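Local coordinates for protein prophenoloxidase b (PDB 3WKY) that is the precursor of a phenoloxidase that probably oxidises phenols at a dinuclear type 3 copper centre, seen here with bound oxygen, at residues Y224-L238 with A521-F533. Sequence-based numbering, arbitrary orientation.
Sequences YMHHNLVARYNMERL and ASLLRYWTEVDVF. With CUO (Cu2-o2 cluster), chain J.
Asn228 and Arg232, one helical turn apart, grip Thr528 and Glu529 at the start of strand 528-534. Followed outward from CB, Arg232 keeps CG anti to its own carbonyl carbon (chi1 -79°) and runs extended to NE; CG and CD both pass alongside Thr528 OG1, NE donates to that oxygen (2.8 Å), CZ lies with one guanidinium face against Thr528 CG2, and NH2 reaches Glu529 O (2.9 Å) close to the guanidinium plane. The NE bond is less regular, Thr528 OG1 standing 26° out of that plane. A leucine replacing Arg232 would probably leave Glu529 O without the NH2 donor and Thr528 OG1 with one bond fewer. The threonine hydroxyl also donates to Asn228 OD1 (2.6 Å) on a lone pair in the carbonyl plane, and Glu529 N gives the same oxygen a nearly straight bond (2.9 Å, 160° at the hydrogen). Asn228 ND2 bonds to Tyr224 O in the amide plane and lies over the centre of the Tyr224 ring; with OD1 held by two donors, the bonds at both ends fix the amide's rotation. Tyr224 OH donates to the anti lone pair of Glu529 OE1 (2.7 Å); Ser617 and Ser553 hold the other carboxylate oxygen. Helix 218-239 also carries His226, whose NE2 binds copper at 2.2 Å beside His199 and His203, so the contact joins a helix of the type 3 copper site to an edge strand of the hemocyanin-family Ig-like domain.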
# COMPACT_ATOMS: atom_id res chain seq x y z
N TYR A 224 34.10 15.02 -12.32
CA TYR A 224 34.32 16.43 -12.07
C TYR A 224 33.41 17.33 -12.89
O TYR A 224 32.85 18.28 -12.36
CB TYR A 224 35.79 16.79 -12.35
CG TYR A 224 36.17 18.17 -11.89
CD1 TYR A 224 36.04 18.54 -10.55
CD2 TYR A 224 36.67 19.11 -12.79
CE1 TYR A 224 36.41 19.82 -10.11
CE2 TYR A 224 37.04 20.40 -12.35
CZ TYR A 224 36.91 20.74 -11.02
OH TYR A 224 37.28 22.00 -10.59
N MET A 225 33.25 17.03 -14.17
CA MET A 225 32.40 17.88 -14.99
C MET A 225 30.97 17.78 -14.47
O MET A 225 30.28 18.79 -14.32
CB MET A 225 32.48 17.50 -16.47
CG MET A 225 31.59 18.38 -17.37
SD MET A 225 29.82 17.92 -17.34
CE MET A 225 29.70 16.91 -18.80
N HIS A 226 30.50 16.56 -14.21
CA HIS A 226 29.12 16.40 -13.76
C HIS A 226 28.87 16.97 -12.37
O HIS A 226 27.77 17.46 -12.09
CB HIS A 226 28.66 14.95 -13.89
CG HIS A 226 28.56 14.52 -15.31
ND1 HIS A 226 29.63 14.01 -16.01
CD2 HIS A 226 27.52 14.58 -16.18
CE1 HIS A 226 29.26 13.75 -17.25
NE2 HIS A 226 27.99 14.10 -17.38
N HIS A 227 29.89 16.92 -11.52
CA HIS A 227 29.79 17.54 -10.21
C HIS A 227 29.55 19.03 -10.36
O HIS A 227 28.71 19.62 -9.69
CB HIS A 227 31.07 17.35 -9.40
CG HIS A 227 31.11 18.21 -8.18
ND1 HIS A 227 30.30 17.98 -7.09
CD2 HIS A 227 31.79 19.35 -7.91
CE1 HIS A 227 30.50 18.92 -6.18
NE2 HIS A 227 31.40 19.77 -6.66
N ASN A 228 30.30 19.65 -11.27
CA ASN A 228 30.16 21.07 -11.51
C ASN A 228 28.83 21.41 -12.17
O ASN A 228 28.21 22.43 -11.85
CB ASN A 228 31.35 21.55 -12.36
CG ASN A 228 32.54 21.89 -11.51
OD1 ASN A 228 32.67 23.02 -11.06
ND2 ASN A 228 33.41 20.89 -11.26
N LEU A 229 28.37 20.54 -13.06
CA LEU A 229 27.08 20.70 -13.70
C LEU A 229 25.93 20.65 -12.68
O LEU A 229 25.03 21.51 -12.69
CB LEU A 229 26.92 19.60 -14.77
CG LEU A 229 25.63 19.47 -15.58
CD1 LEU A 229 25.21 20.81 -16.18
CD2 LEU A 229 25.88 18.44 -16.67
N VAL A 230 25.95 19.66 -11.79
CA VAL A 230 24.97 19.56 -10.70
C VAL A 230 25.05 20.74 -9.72
O VAL A 230 24.03 21.31 -9.33
CB VAL A 230 25.14 18.23 -9.94
CG1 VAL A 230 24.23 18.22 -8.69
CG2 VAL A 230 24.80 17.05 -10.86
N ALA A 231 26.27 21.12 -9.33
CA ALA A 231 26.44 22.23 -8.39
C ALA A 231 25.85 23.52 -8.96
O ALA A 231 25.12 24.24 -8.27
CB ALA A 231 27.91 22.43 -8.04
N ARG A 232 26.16 23.82 -10.22
CA ARG A 232 25.66 25.05 -10.83
C ARG A 232 24.15 25.02 -11.02
O ARG A 232 23.48 26.04 -10.88
CB ARG A 232 26.41 25.35 -12.15
CG ARG A 232 27.80 25.97 -11.87
CD ARG A 232 28.67 26.01 -13.10
NE ARG A 232 29.95 26.67 -12.78
CZ ARG A 232 30.17 27.97 -12.92
NH1 ARG A 232 29.22 28.77 -13.38
NH2 ARG A 232 31.36 28.47 -12.59
N TYR A 233 23.61 23.85 -11.31
CA TYR A 233 22.17 23.71 -11.39
C TYR A 233 21.53 24.08 -10.06
O TYR A 233 20.54 24.82 -10.03
CB TYR A 233 21.83 22.27 -11.73
CG TYR A 233 20.36 21.95 -11.88
CD1 TYR A 233 19.58 22.57 -12.87
CD2 TYR A 233 19.76 20.99 -11.07
CE1 TYR A 233 18.23 22.23 -13.04
CE2 TYR A 233 18.41 20.65 -11.23
CZ TYR A 233 17.66 21.27 -12.22
OH TYR A 233 16.33 20.93 -12.39
N ASN A 234 22.09 23.57 -8.97
CA ASN A 234 21.56 23.92 -7.66
C ASN A 234 21.66 25.40 -7.34
O ASN A 234 20.81 25.95 -6.65
CB ASN A 234 22.24 23.11 -6.55
CG ASN A 234 21.58 21.77 -6.32
OD1 ASN A 234 20.38 21.59 -6.60
ND2 ASN A 234 22.35 20.82 -5.77
N MET A 235 22.71 26.07 -7.83
CA MET A 235 22.81 27.50 -7.59
C MET A 235 21.71 28.22 -8.34
O MET A 235 21.17 29.22 -7.87
CB MET A 235 24.19 28.02 -7.99
CG MET A 235 25.29 27.30 -7.26
SD MET A 235 26.92 28.02 -7.54
CE MET A 235 27.87 26.58 -7.07
N GLU A 236 21.37 27.70 -9.51
CA GLU A 236 20.28 28.27 -10.27
C GLU A 236 18.95 28.01 -9.53
O GLU A 236 18.08 28.91 -9.46
CB GLU A 236 20.28 27.65 -11.68
CG GLU A 236 19.75 28.52 -12.77
CD GLU A 236 20.66 29.69 -13.15
OE1 GLU A 236 21.80 29.84 -12.63
OE2 GLU A 236 20.19 30.49 -13.99
N ARG A 237 18.78 26.81 -8.96
CA ARG A 237 17.56 26.50 -8.22
C ARG A 237 17.40 27.43 -7.00
O ARG A 237 16.33 28.00 -6.77
CB ARG A 237 17.53 25.03 -7.79
CG ARG A 237 17.50 24.05 -8.98
CD ARG A 237 17.52 22.58 -8.52
NE ARG A 237 16.27 22.21 -7.86
CZ ARG A 237 15.17 21.79 -8.50
NH1 ARG A 237 15.15 21.71 -9.82
NH2 ARG A 237 14.08 21.48 -7.81
N LEU A 238 18.47 27.59 -6.23
CA LEU A 238 18.43 28.51 -5.08
C LEU A 238 18.08 29.93 -5.53
O LEU A 238 17.32 30.64 -4.85
CB LEU A 238 19.75 28.48 -4.29
CG LEU A 238 20.03 27.17 -3.54
CD1 LEU A 238 21.47 27.11 -3.02
CD2 LEU A 238 19.05 26.98 -2.38
N ALA A 521 31.18 20.96 5.56
CA ALA A 521 30.71 19.68 5.01
C ALA A 521 29.64 19.85 3.93
O ALA A 521 29.66 19.15 2.91
CB ALA A 521 30.20 18.78 6.14
N SER A 522 28.70 20.77 4.15
CA SER A 522 27.63 21.00 3.18
C SER A 522 28.15 21.71 1.94
O SER A 522 27.69 21.45 0.83
CB SER A 522 26.50 21.82 3.81
OG SER A 522 25.96 21.14 4.92
N LEU A 523 29.11 22.62 2.13
CA LEU A 523 29.66 23.37 1.00
C LEU A 523 30.41 22.48 0.02
O LEU A 523 30.51 22.82 -1.16
CB LEU A 523 30.57 24.51 1.50
CG LEU A 523 29.83 25.67 2.16
CD1 LEU A 523 30.85 26.64 2.82
CD2 LEU A 523 29.01 26.42 1.14
N LEU A 524 30.96 21.36 0.49
CA LEU A 524 31.63 20.42 -0.42
C LEU A 524 30.74 20.01 -1.60
O LEU A 524 31.24 19.72 -2.68
CB LEU A 524 32.06 19.15 0.31
CG LEU A 524 33.16 19.26 1.37
CD1 LEU A 524 33.43 17.89 1.97
CD2 LEU A 524 34.44 19.84 0.76
N ARG A 525 29.43 19.99 -1.39
CA ARG A 525 28.55 19.51 -2.45
C ARG A 525 28.26 20.63 -3.45
O ARG A 525 27.63 20.39 -4.48
CB ARG A 525 27.22 18.99 -1.87
CG ARG A 525 27.37 18.03 -0.68
CD ARG A 525 28.28 16.81 -0.99
NE ARG A 525 27.98 16.17 -2.27
CZ ARG A 525 26.99 15.29 -2.46
NH1 ARG A 525 26.18 14.98 -1.46
NH2 ARG A 525 26.80 14.75 -3.66
N TYR A 526 28.72 21.84 -3.13
CA TYR A 526 28.42 23.03 -3.94
C TYR A 526 29.59 23.65 -4.72
O TYR A 526 29.36 24.29 -5.73
CB TYR A 526 27.78 24.14 -3.09
CG TYR A 526 26.29 23.99 -2.86
CD1 TYR A 526 25.37 24.55 -3.74
CD2 TYR A 526 25.80 23.30 -1.75
CE1 TYR A 526 23.99 24.41 -3.53
CE2 TYR A 526 24.42 23.15 -1.54
CZ TYR A 526 23.54 23.72 -2.42
OH TYR A 526 22.18 23.59 -2.22
N TRP A 527 30.83 23.52 -4.25
CA TRP A 527 31.94 24.27 -4.88
C TRP A 527 32.03 24.03 -6.39
O TRP A 527 32.07 22.88 -6.82
CB TRP A 527 33.29 23.92 -4.25
CG TRP A 527 33.38 24.33 -2.83
CD1 TRP A 527 33.47 23.51 -1.73
CD2 TRP A 527 33.40 25.68 -2.33
NE1 TRP A 527 33.55 24.27 -0.59
CE2 TRP A 527 33.51 25.60 -0.92
CE3 TRP A 527 33.36 26.94 -2.93
CZ2 TRP A 527 33.56 26.74 -0.11
CZ3 TRP A 527 33.39 28.07 -2.12
CH2 TRP A 527 33.49 27.96 -0.72
N THR A 528 32.06 25.11 -7.17
CA THR A 528 32.22 24.99 -8.61
C THR A 528 33.40 25.83 -9.08
O THR A 528 33.68 26.91 -8.53
CB THR A 528 30.94 25.38 -9.39
OG1 THR A 528 31.11 25.10 -10.79
CG2 THR A 528 30.59 26.87 -9.19
N GLU A 529 34.10 25.33 -10.09
CA GLU A 529 35.29 26.01 -10.59
C GLU A 529 34.95 27.35 -11.23
O GLU A 529 34.05 27.45 -12.07
CB GLU A 529 36.04 25.11 -11.59
CG GLU A 529 37.35 25.72 -12.12
CD GLU A 529 38.16 24.73 -12.93
OE1 GLU A 529 38.20 23.53 -12.55
OE2 GLU A 529 38.75 25.15 -13.96
N VAL A 530 35.67 28.40 -10.82
CA VAL A 530 35.56 29.72 -11.41
C VAL A 530 36.76 29.91 -12.34
O VAL A 530 36.61 30.34 -13.49
CB VAL A 530 35.61 30.82 -10.33
CG1 VAL A 530 35.76 32.22 -10.96
CG2 VAL A 530 34.37 30.76 -9.46
N ASP A 531 37.94 29.55 -11.84
CA ASP A 531 39.19 29.74 -12.58
C ASP A 531 40.32 29.01 -11.87
O ASP A 531 40.56 29.23 -10.67
CB ASP A 531 39.50 31.25 -12.67
CG ASP A 531 40.34 31.62 -13.90
OD1 ASP A 531 40.64 30.75 -14.74
OD2 ASP A 531 40.67 32.82 -14.02
N VAL A 532 41.00 28.14 -12.60
CA VAL A 532 42.15 27.41 -12.06
C VAL A 532 43.23 27.48 -13.12
O VAL A 532 43.04 26.97 -14.22
CB VAL A 532 41.81 25.93 -11.76
CG1 VAL A 532 43.08 25.12 -11.48
CG2 VAL A 532 40.82 25.83 -10.60
N PHE A 533 44.35 28.14 -12.82
CA PHE A 533 45.35 28.41 -13.85
C PHE A 533 46.71 28.71 -13.23
O PHE A 533 46.79 29.13 -12.07
CB PHE A 533 44.90 29.61 -14.69
CG PHE A 533 44.94 30.91 -13.94
CD1 PHE A 533 43.89 31.28 -13.11
CD2 PHE A 533 46.04 31.75 -14.04
CE1 PHE A 533 43.92 32.46 -12.40
CE2 PHE A 533 46.08 32.93 -13.33
CZ PHE A 533 45.03 33.29 -12.51
CU1 CUO J . 26.76 13.44 -19.06
CU2 CUO J . 24.62 11.02 -17.47
O1 CUO J . 26.14 11.60 -18.61
O2 CUO J . 24.78 12.38 -19.17
O HOH W 1 34.18 21.59 -8.22
O HOH W 2 24.95 20.89 -4.46